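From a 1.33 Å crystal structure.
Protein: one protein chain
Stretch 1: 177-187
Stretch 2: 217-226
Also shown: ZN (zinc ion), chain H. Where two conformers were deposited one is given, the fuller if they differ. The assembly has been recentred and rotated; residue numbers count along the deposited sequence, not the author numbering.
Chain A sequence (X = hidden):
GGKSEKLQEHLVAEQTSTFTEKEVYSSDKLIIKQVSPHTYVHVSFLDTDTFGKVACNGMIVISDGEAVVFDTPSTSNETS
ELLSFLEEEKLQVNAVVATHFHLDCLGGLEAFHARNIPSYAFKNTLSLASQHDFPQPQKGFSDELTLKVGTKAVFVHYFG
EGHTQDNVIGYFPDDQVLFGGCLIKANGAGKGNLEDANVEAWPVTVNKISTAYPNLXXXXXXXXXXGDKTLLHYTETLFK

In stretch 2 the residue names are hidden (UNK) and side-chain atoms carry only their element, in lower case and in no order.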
# COMPACT_ATOMS: atom_id res chain seq x y z
N VAL A 177 11.05 5.96 -1.58
CA VAL A 177 10.27 4.73 -1.58
C VAL A 177 8.87 5.01 -2.10
O VAL A 177 8.21 5.96 -1.67
CB VAL A 177 10.17 4.16 -0.15
CG1 VAL A 177 9.26 2.91 -0.12
CG2 VAL A 177 11.52 3.82 0.39
N LEU A 178 8.39 4.13 -2.95
CA LEU A 178 7.04 4.19 -3.45
C LEU A 178 6.31 2.93 -3.04
O LEU A 178 6.78 1.82 -3.35
CB LEU A 178 7.02 4.25 -4.98
CG LEU A 178 5.63 4.45 -5.60
CD1 LEU A 178 5.31 5.92 -5.71
CD2 LEU A 178 5.51 3.79 -6.97
N PHE A 179 5.14 3.10 -2.41
CA PHE A 179 4.18 2.01 -2.27
C PHE A 179 3.24 2.10 -3.47
O PHE A 179 2.38 3.00 -3.54
CB PHE A 179 3.40 2.04 -0.96
CG PHE A 179 2.47 0.88 -0.85
CD1 PHE A 179 2.96 -0.40 -0.72
CD2 PHE A 179 1.10 1.07 -0.94
CE1 PHE A 179 2.09 -1.48 -0.67
CE2 PHE A 179 0.23 0.00 -0.91
CZ PHE A 179 0.73 -1.28 -0.75
N GLY A 180 3.42 1.19 -4.43
CA GLY A 180 2.61 1.20 -5.64
C GLY A 180 1.27 0.54 -5.49
O GLY A 180 0.37 0.80 -6.28
N GLY A 181 1.10 -0.28 -4.45
CA GLY A 181 -0.13 -1.04 -4.32
C GLY A 181 -0.34 -1.90 -5.55
O GLY A 181 0.60 -2.20 -6.29
N CYS A 182 -1.61 -2.28 -5.77
CA CYS A 182 -1.86 -3.28 -6.80
C CYS A 182 -1.77 -2.71 -8.20
O CYS A 182 -1.86 -3.48 -9.17
CB CYS A 182 -3.16 -3.99 -6.57
SG CYS A 182 -3.19 -4.70 -4.92
N LEU A 183 -1.61 -1.39 -8.32
CA LEU A 183 -1.33 -0.75 -9.60
C LEU A 183 0.04 -1.12 -10.13
O LEU A 183 0.27 -1.04 -11.34
CB LEU A 183 -1.39 0.77 -9.39
CG LEU A 183 -1.13 1.75 -10.52
CD1 LEU A 183 -2.15 1.60 -11.59
CD2 LEU A 183 -1.11 3.14 -9.90
N ILE A 184 0.98 -1.47 -9.24
CA ILE A 184 2.33 -1.83 -9.64
C ILE A 184 2.54 -3.32 -9.42
O ILE A 184 2.22 -3.84 -8.34
CB ILE A 184 3.39 -1.01 -8.89
CG1 ILE A 184 3.17 0.50 -9.11
CG2 ILE A 184 4.81 -1.48 -9.29
CD1 ILE A 184 3.11 0.91 -10.57
N LYS A 185 3.04 -3.99 -10.46
CA LYS A 185 3.36 -5.41 -10.42
C LYS A 185 4.81 -5.67 -10.05
O LYS A 185 5.70 -4.88 -10.36
CB LYS A 185 3.09 -6.07 -11.77
CG LYS A 185 1.67 -5.91 -12.23
CD LYS A 185 0.69 -6.47 -11.22
CE LYS A 185 -0.73 -6.53 -11.82
NZ LYS A 185 -1.70 -7.09 -10.89
N ALA A 186 5.03 -6.78 -9.34
CA ALA A 186 6.38 -7.27 -9.14
C ALA A 186 7.03 -7.59 -10.48
O ALA A 186 6.34 -7.93 -11.45
CB ALA A 186 6.36 -8.53 -8.27
N ASN A 187 8.36 -7.51 -10.52
CA ASN A 187 9.09 -7.81 -11.74
C ASN A 187 8.77 -9.23 -12.20
O ASN A 187 8.88 -10.19 -11.43
CB ASN A 187 10.60 -7.63 -11.53
CG ASN A 187 11.36 -7.50 -12.83
OD1 ASN A 187 10.82 -7.08 -13.86
ND2 ASN A 187 12.64 -7.84 -12.78
N UNK A 217 14.24 4.70 -5.34
CA UNK A 217 15.16 3.62 -5.06
C UNK A 217 14.48 2.31 -4.74
O UNK A 217 15.06 1.26 -4.97
c UNK A 217 18.14 5.30 -3.38
n UNK A 217 17.44 7.30 -0.38
c UNK A 217 17.68 7.01 -1.66
n UNK A 217 17.84 5.74 -2.03
c UNK A 217 16.08 3.98 -3.88
n UNK A 217 17.75 7.98 -2.54
c UNK A 217 16.90 5.19 -4.20
N UNK A 218 13.26 2.37 -4.21
CA UNK A 218 12.55 1.18 -3.79
C UNK A 218 11.09 1.33 -4.18
O UNK A 218 10.48 2.37 -3.89
c UNK A 218 12.66 -1.57 -2.07
c UNK A 218 12.67 0.94 -2.27
c UNK A 218 11.95 -0.12 -0.17
c UNK A 218 11.97 -0.30 -1.67
N UNK A 219 10.55 0.30 -4.83
CA UNK A 219 9.15 0.25 -5.25
C UNK A 219 8.54 -1.02 -4.68
O UNK A 219 9.07 -2.12 -4.91
c UNK A 219 9.04 0.27 -6.79
c UNK A 219 7.59 0.12 -7.25
c UNK A 219 9.61 1.57 -7.33
N UNK A 220 7.43 -0.87 -3.96
CA UNK A 220 6.74 -1.97 -3.28
C UNK A 220 5.44 -2.22 -4.02
O UNK A 220 4.56 -1.34 -4.06
c UNK A 220 7.72 -1.31 -1.03
c UNK A 220 5.64 -2.80 -1.17
c UNK A 220 7.40 -0.53 0.23
c UNK A 220 6.45 -1.65 -1.81
N UNK A 221 5.28 -3.38 -4.66
CA UNK A 221 4.03 -3.70 -5.37
C UNK A 221 3.02 -4.24 -4.37
O UNK A 221 3.34 -4.56 -3.24
c UNK A 221 5.52 -5.56 -5.50
c UNK A 221 6.25 -4.50 -4.72
c UNK A 221 4.47 -4.82 -6.32
N UNK A 222 1.77 -4.34 -4.83
CA UNK A 222 0.71 -4.85 -3.99
C UNK A 222 0.82 -6.32 -3.69
O UNK A 222 0.28 -6.77 -2.68
N UNK A 223 1.54 -7.06 -4.53
CA UNK A 223 1.75 -8.49 -4.36
C UNK A 223 3.15 -8.81 -4.87
O UNK A 223 3.58 -8.22 -5.86
c UNK A 223 0.70 -9.28 -5.17
n UNK A 223 -1.41 -9.40 -3.76
c UNK A 223 -0.72 -8.89 -4.84
n UNK A 223 -2.73 -8.01 -4.73
c UNK A 223 -2.61 -8.84 -3.71
c UNK A 223 -1.55 -8.01 -5.44
N UNK A 224 3.85 -9.72 -4.20
CA UNK A 224 5.14 -10.17 -4.70
C UNK A 224 6.30 -9.37 -4.15
O UNK A 224 6.16 -8.54 -3.26
N UNK A 225 7.46 -9.63 -4.75
CA UNK A 225 8.70 -9.02 -4.28
C UNK A 225 8.77 -7.54 -4.63
O UNK A 225 8.43 -7.12 -5.74
c UNK A 225 10.09 -11.15 -4.32
o UNK A 225 9.77 -11.42 -3.17
n UNK A 225 10.59 -12.06 -5.15
c UNK A 225 9.91 -9.75 -4.88
N UNK A 226 9.27 -6.74 -3.68
CA UNK A 226 9.61 -5.37 -3.99
C UNK A 226 10.96 -5.33 -4.70
O UNK A 226 11.75 -6.28 -4.70
c UNK A 226 8.38 -7.61 0.61
c UNK A 226 9.62 -4.57 -2.70
c UNK A 226 11.65 -5.04 -1.24
c UNK A 226 9.81 -6.15 -0.61
c UNK A 226 9.42 -7.92 1.46
c UNK A 226 8.55 -6.73 -0.42
c UNK A 226 10.85 -6.50 0.25
c UNK A 226 10.35 -5.23 -1.58
n UNK A 226 11.96 -5.80 -0.14
c UNK A 226 10.67 -7.38 1.31
ZN ZN H . -4.30 -6.49 -4.89
O HOH W 1 1.05 -6.20 -7.46
O HOH W 2 2.65 -8.35 -8.56
O HOH W 3 9.96 -7.65 -8.09
O HOH W 4 -6.42 -6.30 -4.93
O HOH W 5 -4.04 -7.05 -7.10

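Position 217 carries three carbons, a nitrogen, and then a carbon bearing two further nitrogens. This guanidinium chain makes no contact with stretch 1, and the residue is R217.

Position 218 has four carbons forked at the second. Its backbone O accepts a hydrogen bond from L178 N (2.9 Å) and also receives the CA of V177 at 3.3 Å, while a terminal carbon lies 4.0 Å from V177 CG2; the fork makes it L218.

At 219 one carbon carries two others, a three-carbon branched chain on the sheet face of L178. One branch packs against I184 CG2 at 3.8 Å, and the residue is V219; that branch, CG1, is also 4.2 Å from L178 CD2.

Position 220 has four carbons forked at the first, with one arm two carbons long. Back on the face of V177 and F179, the end of the longer arm lies 3.9 Å from V177 CG1, and the short arm meets the edge of the F179 ring, 3.6 Å from CD1 of F179; this is I220. Its backbone N and O both bond to stretch 1, on either side of F179 in sequence: I220 N donates to L178 O (2.8 Å), and I220 O accepts from G180 N (2.8 Å).

At 221 three carbons close a ring onto the backbone N, as in proline alone. The CB of this ring sits 3.2 Å from I184 O, and the next ring carbon packs 4.1 Å from A186 CB; the residue is P221.

Position 222 has no side-chain atoms and is G222. A CB here would clash with C182 SG and G181 C; the bare backbone instead gives a weak hydrogen bond from G222 N to G181 O (2.8 Å).

Position 223 bears one carbon and a five-membered ring of three carbons and two nitrogens. One ring nitrogen binds ZN at 2.2 Å and lies 3.3 Å from C182 SG, which binds the same ion at 2.1 Å; the residue is H223, and the nitrogen is NE2.

Position 224 again lacks a side chain. With phi at 91° and psi at -170°, a CB would jam against the preceding carbonyl O and clash with A186 CB, so the residue is G224.

At 225 two carbons end in one oxygen and one nitrogen, an amide. The backbone O lies 3.6 Å from A186 CB, and the residue is N225.

Position 226 carries one carbon and fused five- and six-membered rings with a single nitrogen: W226, directed away from stretch 1.

The contact thus begins as two parallel strands joined by backbone hydrogen bonds, with apolar side chains packed on both sheet faces. Beyond the strands, glycine permits close backbone approach, zinc ties C182 to H223, and water 2 links A186 N to H223 O.

Stretch 2 217-226: RLVIPGHGNW
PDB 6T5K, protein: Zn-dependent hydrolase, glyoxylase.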